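Local coordinates for protein putative aldo/keto reductase (Salmonella enterica subsp. enterica serovar Typhimurium, PDB 4R9O) that probably acts as an NADP-dependent oxidoreductase of the aldo/keto reductase family, built on a TIM barrel, at residues C[22-27]-C[38-43]; C[52-57]-C[65-70]; C[251-254]-C[259-262]; C[253-258]-C[286-291]. All blocks are in the same frame, centred on the assembly; numbering follows the deposited sequence.

Contact 1: residues C[22-27]-C[38-43]; sequences MGYWRL and VSFIEE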
loop_
_atom_site.group_PDB
_atom_site.type_symbol
_atom_site.label_atom_id
_atom_site.label_comp_id
_atom_site.label_asym_id
_atom_site.label_seq_id
_atom_site.Cartn_x
_atom_site.Cartn_y
_atom_site.Cartn_z
ATOM N N MET C 22 -17.586 31.116 -6.183
ATOM C CA MET C 22 -16.882 31.771 -5.076
ATOM C C MET C 22 -17.112 31.008 -3.774
ATOM O O MET C 22 -18.243 30.911 -3.298
ATOM C CB MET C 22 -17.327 33.229 -4.915
ATOM C CG MET C 22 -16.493 34.003 -3.900
ATOM S SD MET C 22 -14.771 34.182 -4.426
ATOM C CE MET C 22 -13.903 33.832 -2.901
ATOM N N GLY C 23 -16.039 30.468 -3.202
ATOM C CA GLY C 23 -16.118 29.713 -1.955
ATOM C C GLY C 23 -15.825 30.583 -0.733
ATOM O O GLY C 23 -14.889 31.383 -0.734
ATOM N N TYR C 24 -16.621 30.420 0.319
ATOM C CA TYR C 24 -16.514 31.292 1.479
ATOM C C TYR C 24 -16.052 30.583 2.757
ATOM O O TYR C 24 -16.270 31.085 3.860
ATOM C CB TYR C 24 -17.860 31.993 1.713
ATOM C CG TYR C 24 -18.061 33.175 0.786
ATOM C CD1 TYR C 24 -17.492 34.414 1.082
ATOM C CD2 TYR C 24 -18.796 33.056 -0.390
ATOM C CE1 TYR C 24 -17.654 35.500 0.237
ATOM C CE2 TYR C 24 -18.965 34.148 -1.248
ATOM C CZ TYR C 24 -18.394 35.365 -0.927
ATOM O OH TYR C 24 -18.558 36.459 -1.756
ATOM N N TRP C 25 -15.372 29.447 2.615
ATOM C CA TRP C 25 -14.941 28.714 3.798
ATOM C C TRP C 25 -13.874 29.462 4.596
ATOM O O TRP C 25 -13.749 29.236 5.797
ATOM C CB TRP C 25 -14.455 27.304 3.414
ATOM C CG TRP C 25 -13.021 27.170 2.973
ATOM C CD1 TRP C 25 -11.954 26.794 3.748
ATOM C CD2 TRP C 25 -12.505 27.375 1.654
ATOM N NE1 TRP C 25 -10.805 26.767 2.992
ATOM C CE2 TRP C 25 -11.116 27.116 1.704
ATOM C CE3 TRP C 25 -13.078 27.750 0.437
ATOM C CZ2 TRP C 25 -10.293 27.227 0.580
ATOM C CZ3 TRP C 25 -12.260 27.853 -0.680
ATOM C CH2 TRP C 25 -10.880 27.591 -0.600
ATOM N N ARG C 26 -13.144 30.371 3.947
ATOM C CA ARG C 26 -12.080 31.154 4.596
ATOM C C ARG C 26 -12.523 32.564 4.993
ATOM O O ARG C 26 -11.691 33.384 5.376
ATOM C CB ARG C 26 -10.859 31.277 3.672
ATOM C CG ARG C 26 -10.183 29.964 3.328
ATOM C CD ARG C 26 -9.009 29.678 4.256
ATOM N NE ARG C 26 -7.844 30.502 3.933
ATOM C CZ ARG C 26 -6.996 30.994 4.832
ATOM N NH1 ARG C 26 -5.966 31.732 4.440
ATOM N NH2 ARG C 26 -7.173 30.750 6.120
ATOM N N LEU C 27 -13.819 32.843 4.880
ATOM C CA LEU C 27 -14.348 34.191 5.081
ATOM C C LEU C 27 -13.880 34.864 6.369
ATOM O O LEU C 27 -13.486 36.028 6.343
ATOM C CB LEU C 27 -15.877 34.169 5.051
ATOM C CG LEU C 27 -16.591 35.513 5.272
ATOM C CD1 LEU C 27 -15.994 36.634 4.417
ATOM C CD2 LEU C 27 -18.071 35.361 4.971
ATOM N N VAL C 38 -20.048 43.204 1.264
ATOM C CA VAL C 38 -21.014 43.648 0.265
ATOM C C VAL C 38 -20.310 44.028 -1.037
ATOM O O VAL C 38 -20.705 43.591 -2.122
ATOM C CB VAL C 38 -21.840 44.858 0.763
ATOM C CG1 VAL C 38 -22.573 45.519 -0.399
ATOM C CG2 VAL C 38 -22.809 44.428 1.865
ATOM N N SER C 39 -19.267 44.844 -0.917
ATOM C CA SER C 39 -18.509 45.307 -2.076
ATOM C C SER C 39 -17.837 44.154 -2.827
ATOM O O SER C 39 -17.835 44.133 -4.060
ATOM C CB SER C 39 -17.457 46.328 -1.639
ATOM O OG SER C 39 -18.067 47.367 -0.904
ATOM N N PHE C 40 -17.267 43.213 -2.076
ATOM C CA PHE C 40 -16.608 42.039 -2.658
ATOM C C PHE C 40 -17.593 41.159 -3.434
ATOM O O PHE C 40 -17.290 40.696 -4.533
ATOM C CB PHE C 40 -15.914 41.211 -1.565
ATOM C CG PHE C 40 -15.248 39.967 -2.082
ATOM C CD1 PHE C 40 -14.066 40.048 -2.800
ATOM C CD2 PHE C 40 -15.807 38.716 -1.854
ATOM C CE1 PHE C 40 -13.451 38.911 -3.286
ATOM C CE2 PHE C 40 -15.204 37.567 -2.341
ATOM C CZ PHE C 40 -14.026 37.656 -3.054
ATOM N N ILE C 41 -18.762 40.924 -2.847
ATOM C CA ILE C 41 -19.833 40.192 -3.513
ATOM C C ILE C 41 -20.238 40.903 -4.801
ATOM O O ILE C 41 -20.291 40.290 -5.863
ATOM C CB ILE C 41 -21.070 40.037 -2.596
ATOM C CG1 ILE C 41 -20.737 39.142 -1.398
ATOM C CG2 ILE C 41 -22.254 39.470 -3.380
ATOM C CD1 ILE C 41 -21.802 39.134 -0.320
ATOM N N GLU C 42 -20.509 42.205 -4.705
ATOM C CA GLU C 42 -20.863 43.000 -5.877
ATOM C C GLU C 42 -19.789 42.933 -6.954
ATOM O O GLU C 42 -20.097 42.958 -8.143
ATOM C CB GLU C 42 -21.109 44.465 -5.480
ATOM C CG GLU C 42 -22.388 44.674 -4.705
ATOM C CD GLU C 42 -22.605 46.120 -4.326
ATOM O OE1 GLU C 42 -21.631 46.899 -4.381
ATOM O OE2 GLU C 42 -23.749 46.471 -3.972
ATOM N N GLU C 43 -18.527 42.849 -6.542
ATOM C CA GLU C 43 -17.425 42.829 -7.499
ATOM C C GLU C 43 -17.314 41.493 -8.238
ATOM O O GLU C 43 -17.009 41.474 -9.433
ATOM C CB GLU C 43 -16.101 43.168 -6.804
ATOM C CG GLU C 43 -15.804 44.677 -6.802
ATOM C CD GLU C 43 -14.664 45.078 -5.879
ATOM O OE1 GLU C 43 -14.289 44.273 -5.005
ATOM O OE2 GLU C 43 -14.148 46.208 -6.026
#
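Met22, near the end of strand 16-23, and Tyr24, just past it, meet Phe40 and Ile41 of helix 34-46. Met22 and Phe40 reach for each other from opposite directions, in a Met-aromatic contact at the ring edge. Met22 SD lies 3.8 Å from Phe40 CZ and 75° off the ring normal. Bends at chi2 and chi3 of Met22 also bring its CE into the plane of the ring, 3.8 Å from Phe40 CZ. Phe40 has CG anti to its N (chi1 178°), which sends the ring out from the helix toward the strand.

A second group gathers round the Tyr24 hydroxyl. Tyr24 OH sits near the plane of the Phe40 ring, 3.6 Å from CD2 of Phe40. It also lies 3.5 Å from Ile41 CG1, whose side chain crosses that of Tyr24 at about a right angle. The polar partner of the hydroxyl is His44 NE2, one turn on.

The contact packs the end of a TIM-barrel strand against helix 34-46, with the Phe40 side chain about 4 Å from Gly267, a probable NADP(+)-binding residue. No hydrogen bond joins the two segments. The join is buried and apolar: His44 satisfies the hydroxyl while its flanks pack against carbon.

Contact 2: residues C[52-57]-C[65-70]; sequences VDHADI and AAFGEA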
loop_
_atom_site.group_PDB
_atom_site.type_symbol
_atom_site.label_atom_id
_atom_site.label_comp_id
_atom_site.label_asym_id
_atom_site.label_seq_id
_atom_site.Cartn_x
_atom_site.Cartn_y
_atom_site.Cartn_z
ATOM N N VAL C 52 -22.295 30.771 -5.039
ATOM C CA VAL C 52 -21.443 30.883 -3.859
ATOM C C VAL C 52 -21.578 29.639 -2.979
ATOM O O VAL C 52 -22.657 29.047 -2.847
ATOM C CB VAL C 52 -21.761 32.151 -3.028
ATOM C CG1 VAL C 52 -21.539 33.430 -3.870
ATOM C CG2 VAL C 52 -23.177 32.109 -2.501
ATOM N N ASP C 53 -20.467 29.241 -2.382
ATOM C CA ASP C 53 -20.412 27.970 -1.681
ATOM C C ASP C 53 -20.152 28.169 -0.190
ATOM O O ASP C 53 -19.164 28.793 0.201
ATOM C CB ASP C 53 -19.336 27.078 -2.311
ATOM C CG ASP C 53 -19.256 25.718 -1.650
ATOM O OD1 ASP C 53 -20.076 24.841 -1.999
ATOM O OD2 ASP C 53 -18.382 25.542 -0.777
ATOM N N HIS C 54 -21.058 27.635 0.627
ATOM C CA HIS C 54 -21.009 27.742 2.090
ATOM C C HIS C 54 -21.115 26.372 2.760
ATOM O O HIS C 54 -21.335 25.370 2.085
ATOM C CB HIS C 54 -22.144 28.638 2.602
ATOM C CG HIS C 54 -21.909 30.103 2.367
ATOM N ND1 HIS C 54 -21.208 30.888 3.251
ATOM C CD2 HIS C 54 -22.273 30.908 1.344
ATOM C CE1 HIS C 54 -21.147 32.127 2.781
ATOM N NE2 HIS C 54 -21.789 32.164 1.624
ATOM N N ALA C 55 -20.992 26.342 4.089
ATOM C CA ALA C 55 -21.303 25.138 4.872
ATOM C C ALA C 55 -21.616 25.547 6.298
ATOM O O ALA C 55 -21.122 26.565 6.769
ATOM C CB ALA C 55 -20.149 24.131 4.848
ATOM N N ASP C 56 -22.424 24.762 6.992
ATOM C CA ASP C 56 -22.761 25.123 8.366
ATOM C C ASP C 56 -21.497 25.245 9.241
ATOM O O ASP C 56 -21.377 26.182 10.029
ATOM C CB ASP C 56 -23.763 24.123 8.966
ATOM C CG ASP C 56 -23.243 22.682 8.990
ATOM O OD1 ASP C 56 -22.313 22.341 8.221
ATOM O OD2 ASP C 56 -23.797 21.892 9.784
ATOM N N ILE C 57 -20.537 24.341 9.065
ATOM C CA ILE C 57 -19.373 24.304 9.955
ATOM C C ILE C 57 -18.287 25.370 9.700
ATOM O O ILE C 57 -17.470 25.637 10.590
ATOM C CB ILE C 57 -18.676 22.930 9.893
ATOM C CG1 ILE C 57 -18.110 22.687 8.494
ATOM C CG2 ILE C 57 -19.628 21.808 10.304
ATOM C CD1 ILE C 57 -16.897 21.775 8.496
ATOM N N ALA C 65 -23.385 33.145 8.937
ATOM C CA ALA C 65 -23.977 34.313 9.575
ATOM C C ALA C 65 -23.290 35.600 9.144
ATOM O O ALA C 65 -23.931 36.644 9.036
ATOM C CB ALA C 65 -23.924 34.173 11.095
ATOM N N ALA C 66 -21.980 35.539 8.938
ATOM C CA ALA C 66 -21.242 36.711 8.467
ATOM C C ALA C 66 -21.718 37.090 7.064
ATOM O O ALA C 66 -21.839 38.273 6.726
ATOM C CB ALA C 66 -19.750 36.450 8.474
ATOM N N PHE C 67 -22.018 36.080 6.260
ATOM C CA PHE C 67 -22.519 36.312 4.915
ATOM C C PHE C 67 -23.915 36.928 4.942
ATOM O O PHE C 67 -24.208 37.852 4.185
ATOM C CB PHE C 67 -22.542 35.009 4.115
ATOM C CG PHE C 67 -22.614 35.218 2.634
ATOM C CD1 PHE C 67 -21.455 35.404 1.893
ATOM C CD2 PHE C 67 -23.838 35.244 1.981
ATOM C CE1 PHE C 67 -21.515 35.605 0.519
ATOM C CE2 PHE C 67 -23.903 35.449 0.603
ATOM C CZ PHE C 67 -22.740 35.622 -0.126
ATOM N N GLY C 68 -24.772 36.423 5.821
ATOM C CA GLY C 68 -26.122 36.946 5.950
ATOM C C GLY C 68 -26.188 38.392 6.414
ATOM O O GLY C 68 -27.166 39.090 6.154
ATOM N N GLU C 69 -25.156 38.849 7.114
ATOM C CA GLU C 69 -25.083 40.252 7.510
ATOM C C GLU C 69 -24.894 41.155 6.301
ATOM O O GLU C 69 -25.427 42.262 6.259
ATOM C CB GLU C 69 -23.949 40.479 8.504
ATOM C CG GLU C 69 -24.170 39.849 9.860
ATOM C CD GLU C 69 -22.968 40.015 10.772
ATOM O OE1 GLU C 69 -21.890 40.419 10.277
ATOM O OE2 GLU C 69 -23.104 39.761 11.989
ATOM N N ALA C 70 -24.126 40.683 5.322
ATOM C CA ALA C 70 -23.940 41.424 4.079
ATOM C C ALA C 70 -25.231 41.438 3.271
ATOM O O ALA C 70 -25.623 42.473 2.729
ATOM C CB ALA C 70 -22.807 40.829 3.255
#
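Strand 51-53 runs out into a loop beside helix 63-73, and the two backbones come nearest at His54 and Phe67, with CA atoms 9.1 Å apart. That gap is bridged by side chains. The imidazole of His54 and the phenyl ring of Phe67 form a T-shaped (edge-to-face) pair. Their centroids are 4.4 Å apart and their planes stand at 70°. The histidine supplies the edge and the phenylalanine the face. His54 NE2 stands 3.2 Å above the Phe67 plane, offset toward the rim. It lies 3.3 Å from CD1 of Phe67, and that atom is in turn in the plane of the imidazole. The neighbouring His54 CE1 lies 3.4 Å from Phe67 CG, where the ring joins its chain. With chi1 near trans (-161°), Phe67 swings its ring over beside its own carbonyl carbon, to meet the imidazole edge.

Val52 adds a lighter contact. Its CG2 reaches Phe67 CZ at 4.3 Å, oblique to the ring. No hydrogen bond crosses between the segments.

Tyr24 completes the cluster: its ring meets His54 with nearly parallel planes and Phe67 edge-to-face. The side chain of His54 is about 5 Å from that of Tyr58, the probable proton donor. The place is typical of a TIM barrel, where catalytic residues sit at the C-terminal ends of the barrel strands. Here the aromatic pair ties the loop just past strand 51-53 to helix 63-73, next to the likely active site.

Contact 3: residues C[251-254]-C[259-262]; sequences AWIL and QPLP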
loop_
_atom_site.group_PDB
_atom_site.type_symbol
_atom_site.label_atom_id
_atom_site.label_comp_id
_atom_site.label_asym_id
_atom_site.label_seq_id
_atom_site.Cartn_x
_atom_site.Cartn_y
_atom_site.Cartn_z
ATOM N N ALA C 251 -7.168 26.153 -15.855
ATOM C CA ALA C 251 -7.382 25.715 -17.230
ATOM C C ALA C 251 -7.237 24.199 -17.314
ATOM O O ALA C 251 -7.978 23.529 -18.030
ATOM C CB ALA C 251 -6.399 26.413 -18.177
ATOM N N TRP C 252 -6.295 23.669 -16.539
ATOM C CA TRP C 252 -6.022 22.237 -16.476
ATOM C C TRP C 252 -7.228 21.459 -15.951
ATOM O O TRP C 252 -7.558 20.377 -16.450
ATOM C CB TRP C 252 -4.802 21.991 -15.583
ATOM C CG TRP C 252 -4.318 20.568 -15.527
ATOM C CD1 TRP C 252 -3.360 20.000 -16.317
ATOM C CD2 TRP C 252 -4.748 19.544 -14.618
ATOM N NE1 TRP C 252 -3.178 18.683 -15.970
ATOM C CE2 TRP C 252 -4.018 18.377 -14.928
ATOM C CE3 TRP C 252 -5.698 19.493 -13.588
ATOM C CZ2 TRP C 252 -4.191 17.177 -14.236
ATOM C CZ3 TRP C 252 -5.872 18.294 -12.895
ATOM C CH2 TRP C 252 -5.124 17.153 -13.229
ATOM N N ILE C 253 -7.863 22.016 -14.923
ATOM C CA ILE C 253 -9.059 21.442 -14.318
ATOM C C ILE C 253 -10.263 21.528 -15.261
ATOM O O ILE C 253 -11.016 20.563 -15.423
ATOM C CB ILE C 253 -9.387 22.164 -12.991
ATOM C CG1 ILE C 253 -8.349 21.813 -11.922
ATOM C CG2 ILE C 253 -10.793 21.829 -12.509
ATOM C CD1 ILE C 253 -8.522 22.601 -10.638
ATOM N N LEU C 254 -10.440 22.691 -15.884
ATOM C CA LEU C 254 -11.533 22.903 -16.831
ATOM C C LEU C 254 -11.478 21.953 -18.027
ATOM O O LEU C 254 -12.503 21.669 -18.645
ATOM C CB LEU C 254 -11.522 24.343 -17.360
ATOM C CG LEU C 254 -11.861 25.490 -16.406
ATOM C CD1 LEU C 254 -11.804 26.808 -17.172
ATOM C CD2 LEU C 254 -13.233 25.291 -15.773
ATOM N N GLN C 259 -16.153 18.249 -16.919
ATOM C CA GLN C 259 -16.454 19.691 -16.982
ATOM C C GLN C 259 -16.722 20.311 -15.605
ATOM O O GLN C 259 -17.796 20.844 -15.362
ATOM C CB GLN C 259 -17.645 19.937 -17.912
ATOM C CG GLN C 259 -17.470 19.304 -19.293
ATOM C CD GLN C 259 -18.622 19.618 -20.237
ATOM O OE1 GLN C 259 -18.775 20.753 -20.685
ATOM N NE2 GLN C 259 -19.438 18.611 -20.538
ATOM N N PRO C 260 -15.724 20.262 -14.710
ATOM C CA PRO C 260 -15.867 20.764 -13.337
ATOM C C PRO C 260 -16.089 22.278 -13.256
ATOM O O PRO C 260 -15.684 23.021 -14.159
ATOM C CB PRO C 260 -14.522 20.397 -12.684
ATOM C CG PRO C 260 -13.887 19.392 -13.607
ATOM C CD PRO C 260 -14.359 19.777 -14.965
ATOM N N LEU C 261 -16.735 22.701 -12.171
ATOM C CA LEU C 261 -16.884 24.101 -11.787
ATOM C C LEU C 261 -15.907 24.389 -10.650
ATOM O O LEU C 261 -16.133 23.952 -9.513
ATOM C CB LEU C 261 -18.317 24.404 -11.330
ATOM C CG LEU C 261 -19.470 24.355 -12.345
ATOM C CD1 LEU C 261 -19.748 22.945 -12.878
ATOM C CD2 LEU C 261 -20.716 24.938 -11.715
ATOM N N PRO C 262 -14.812 25.107 -10.948
ATOM C CA PRO C 262 -13.800 25.390 -9.916
ATOM C C PRO C 262 -14.301 26.350 -8.844
ATOM O O PRO C 262 -14.902 27.378 -9.163
ATOM C CB PRO C 262 -12.644 26.017 -10.709
ATOM C CG PRO C 262 -12.871 25.583 -12.143
ATOM C CD PRO C 262 -14.371 25.529 -12.291
#
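Ile253 and Leu254, in the last turn of helix 245-254, pack on Pro260 and Pro262 where the chain enters strand 261-264. Ile253 can be followed outward. Its CB points toward the prolines and carries two branches. CG2, anti to the backbone N, faces both rings: it is 4.0 Å from Pro260 CB and 4.3 Å from Pro262 CG. CG1 lies at the edge of the Trp252 ring, in its plane, and CD1 ends this branch turned from the prolines. Ile253 also touches Cys214, a probable NADP(+)-binding residue. The backbone of Ile253 takes part too, with O 3.5 Å from CD of Pro260.

Leu254 starts out pointing away, yet its end comes back. Leu254 CD2 is 3.7 Å from Pro262 CG, and the two side chains cross at about a right angle. The same methyl lies 3.7 Å from Pro260 O, a buried carbonyl with no polar partner in the model.

Helix 245-254 is part of the crossover from strand 210-212 to the parallel strand 261-264 of the TIM barrel. Pro262 pairs through its backbone with Val21, and Leu261 with Pro209 and Ala211. Strand 261-264 thus lies between strands 16-23 and 210-212, with the helix end against its proline side.

Contact 4: residues C[253-258]-C[286-291]; sequences ILRLPS and QQWFRI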
loop_
_atom_site.group_PDB
_atom_site.type_symbol
_atom_site.label_atom_id
_atom_site.label_comp_id
_atom_site.label_asym_id
_atom_site.label_seq_id
_atom_site.Cartn_x
_atom_site.Cartn_y
_atom_site.Cartn_z
ATOM N N ILE C 253 -7.863 22.016 -14.923
ATOM C CA ILE C 253 -9.059 21.442 -14.318
ATOM C C ILE C 253 -10.263 21.528 -15.261
ATOM O O ILE C 253 -11.016 20.563 -15.423
ATOM C CB ILE C 253 -9.387 22.164 -12.991
ATOM C CG1 ILE C 253 -8.349 21.813 -11.922
ATOM C CG2 ILE C 253 -10.793 21.829 -12.509
ATOM C CD1 ILE C 253 -8.522 22.601 -10.638
ATOM N N LEU C 254 -10.440 22.691 -15.884
ATOM C CA LEU C 254 -11.533 22.903 -16.831
ATOM C C LEU C 254 -11.478 21.953 -18.027
ATOM O O LEU C 254 -12.503 21.669 -18.645
ATOM C CB LEU C 254 -11.522 24.343 -17.360
ATOM C CG LEU C 254 -11.861 25.490 -16.406
ATOM C CD1 LEU C 254 -11.804 26.808 -17.172
ATOM C CD2 LEU C 254 -13.233 25.291 -15.773
ATOM N N ARG C 255 -10.273 21.498 -18.362
ATOM C CA ARG C 255 -10.054 20.634 -19.524
ATOM C C ARG C 255 -10.657 19.236 -19.318
ATOM O O ARG C 255 -10.925 18.520 -20.282
ATOM C CB ARG C 255 -8.548 20.540 -19.822
ATOM C CG ARG C 255 -8.157 19.692 -21.042
ATOM C CD ARG C 255 -8.848 20.176 -22.305
ATOM N NE ARG C 255 -8.546 19.326 -23.460
ATOM C CZ ARG C 255 -9.183 18.191 -23.738
ATOM N NH1 ARG C 255 -8.853 17.495 -24.820
ATOM N NH2 ARG C 255 -10.153 17.751 -22.937
ATOM N N LEU C 256 -10.883 18.857 -18.060
ATOM C CA LEU C 256 -11.451 17.545 -17.747
ATOM C C LEU C 256 -12.831 17.367 -18.372
ATOM O O LEU C 256 -13.653 18.277 -18.338
ATOM C CB LEU C 256 -11.541 17.343 -16.235
ATOM C CG LEU C 256 -10.203 17.273 -15.483
ATOM C CD1 LEU C 256 -10.429 17.084 -13.984
ATOM C CD2 LEU C 256 -9.346 16.147 -16.035
ATOM N N PRO C 257 -13.097 16.177 -18.937
ATOM C CA PRO C 257 -14.376 15.927 -19.619
ATOM C C PRO C 257 -15.590 15.783 -18.675
ATOM O O PRO C 257 -16.716 15.733 -19.167
ATOM C CB PRO C 257 -14.112 14.629 -20.386
ATOM C CG PRO C 257 -13.034 13.953 -19.613
ATOM C CD PRO C 257 -12.168 15.037 -19.055
ATOM N N SER C 258 -15.386 15.734 -17.361
ATOM C CA SER C 258 -16.519 15.892 -16.437
ATOM C C SER C 258 -16.970 17.360 -16.363
ATOM O O SER C 258 -18.041 17.671 -15.829
ATOM C CB SER C 258 -16.166 15.379 -15.037
ATOM O OG SER C 258 -14.916 15.876 -14.596
ATOM N N GLN C 286 -0.706 17.902 -24.832
ATOM C CA GLN C 286 0.655 17.681 -24.360
ATOM C C GLN C 286 0.968 18.571 -23.166
ATOM O O GLN C 286 1.678 18.159 -22.253
ATOM C CB GLN C 286 1.664 17.901 -25.486
ATOM C CG GLN C 286 1.582 16.831 -26.566
ATOM C CD GLN C 286 2.705 16.912 -27.596
ATOM O OE1 GLN C 286 2.456 16.801 -28.787
ATOM N NE2 GLN C 286 3.940 17.076 -27.136
ATOM N N GLN C 287 0.410 19.779 -23.160
ATOM C CA GLN C 287 0.574 20.675 -22.025
ATOM C C GLN C 287 -0.148 20.115 -20.812
ATOM O O GLN C 287 0.393 20.138 -19.715
ATOM C CB GLN C 287 0.069 22.085 -22.355
ATOM C CG GLN C 287 1.010 22.866 -23.258
ATOM C CD GLN C 287 0.393 24.157 -23.782
ATOM O OE1 GLN C 287 -0.832 24.286 -23.873
ATOM N NE2 GLN C 287 1.243 25.121 -24.121
ATOM N N TRP C 288 -1.355 19.592 -21.016
ATOM C CA TRP C 288 -2.111 18.993 -19.926
ATOM C C TRP C 288 -1.336 17.813 -19.353
ATOM O O TRP C 288 -1.252 17.641 -18.143
ATOM C CB TRP C 288 -3.501 18.540 -20.398
ATOM C CG TRP C 288 -4.416 18.111 -19.271
ATOM C CD1 TRP C 288 -5.326 18.890 -18.617
ATOM C CD2 TRP C 288 -4.504 16.810 -18.668
ATOM N NE1 TRP C 288 -5.968 18.164 -17.643
ATOM C CE2 TRP C 288 -5.485 16.879 -17.657
ATOM C CE3 TRP C 288 -3.850 15.592 -18.888
ATOM C CZ2 TRP C 288 -5.825 15.781 -16.860
ATOM C CZ3 TRP C 288 -4.196 14.498 -18.107
ATOM C CH2 TRP C 288 -5.174 14.600 -17.101
ATOM N N PHE C 289 -0.756 17.003 -20.227
ATOM C CA PHE C 289 -0.075 15.797 -19.770
ATOM C C PHE C 289 1.277 16.117 -19.141
ATOM O O PHE C 289 1.695 15.461 -18.178
ATOM C CB PHE C 289 0.058 14.801 -20.922
ATOM C CG PHE C 289 -1.181 13.962 -21.118
ATOM C CD1 PHE C 289 -1.428 12.875 -20.297
ATOM C CD2 PHE C 289 -2.110 14.281 -22.096
ATOM C CE1 PHE C 289 -2.570 12.109 -20.454
ATOM C CE2 PHE C 289 -3.255 13.508 -22.264
ATOM C CZ PHE C 289 -3.481 12.427 -21.444
ATOM N N ARG C 290 1.935 17.145 -19.663
ATOM C CA ARG C 290 3.171 17.648 -19.072
ATOM C C ARG C 290 2.934 18.128 -17.646
ATOM O O ARG C 290 3.739 17.870 -16.752
ATOM C CB ARG C 290 3.752 18.793 -19.898
ATOM C CG ARG C 290 5.026 18.457 -20.624
ATOM C CD ARG C 290 5.765 19.739 -20.996
ATOM N NE ARG C 290 4.990 20.559 -21.922
ATOM C CZ ARG C 290 5.255 21.833 -22.203
ATOM N NH1 ARG C 290 4.491 22.491 -23.064
ATOM N NH2 ARG C 290 6.282 22.446 -21.627
ATOM N N ILE C 291 1.837 18.851 -17.449
ATOM C CA ILE C 291 1.400 19.248 -16.115
ATOM C C ILE C 291 1.162 18.053 -15.198
ATOM O O ILE C 291 1.685 18.001 -14.087
ATOM C CB ILE C 291 0.114 20.066 -16.167
ATOM C CG1 ILE C 291 0.395 21.390 -16.845
ATOM C CG2 ILE C 291 -0.380 20.360 -14.753
ATOM C CD1 ILE C 291 1.466 22.098 -16.126
#
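Arg255 and Leu256 meet Trp288 where the chain leaves helix 245-254 of the TIM barrel and passes helix 285-296. Trp288 is the one residue of 286-291 that touches the other segment, through its indole. A chi1 of -171° points this indole off the helix and at the loop, and its ring also stacks on that of Trp252.

The tight part is at Leu256, which is buried. Its CD2 lies 3.6 Å from Trp288 CZ2, on an oblique line to the ring, and the two side chains cross at about a right angle. Leu256 CB does not aim at the helix, but the branch end swings closer. The backbone there is held by a hydrogen bond from Leu256 N to Ile253 O, at 3.1 Å.

The looser side is at Arg255, which is partly exposed. Only the start of its chain touches the indole: CB and CG are each 3.8 Å from Trp288 CD1. The chain then bends at chi2 (56°) and leads the guanidinium away from the tryptophan. Its NH1 makes a long, weak ion pair with Asp105 of a third subunit. Leu136 of that subunit packs on Trp288.

No hydrogen bond links the two segments. The indole nitrogen instead hydrogen-bonds to Trp252, the residue before 253-258: Trp288 NE1 lies 3.0 Å from Trp252 O.

Along the chain the order is contact 1, contact 2, then contacts 3 and 4, which both begin in helix 245-254. Contacts 1 and 2 lie about 9 Å apart between centres. Their strands, 16-23 and 51-53, are parallel neighbours in the barrel sheet, joined by backbone hydrogen bonds of Met22 and Tyr24 with Asp53. Contacts 3 and 4 are also about 9 Å apart between centres and share Ile253 and Leu254. Contacts 2 and 3 lie on opposite sides of the chain's centre, about 24 Å apart between centres. Strand 16-23 pairs with both 51-53 and 261-264, so the early and late parts of the chain meet there and close the barrel.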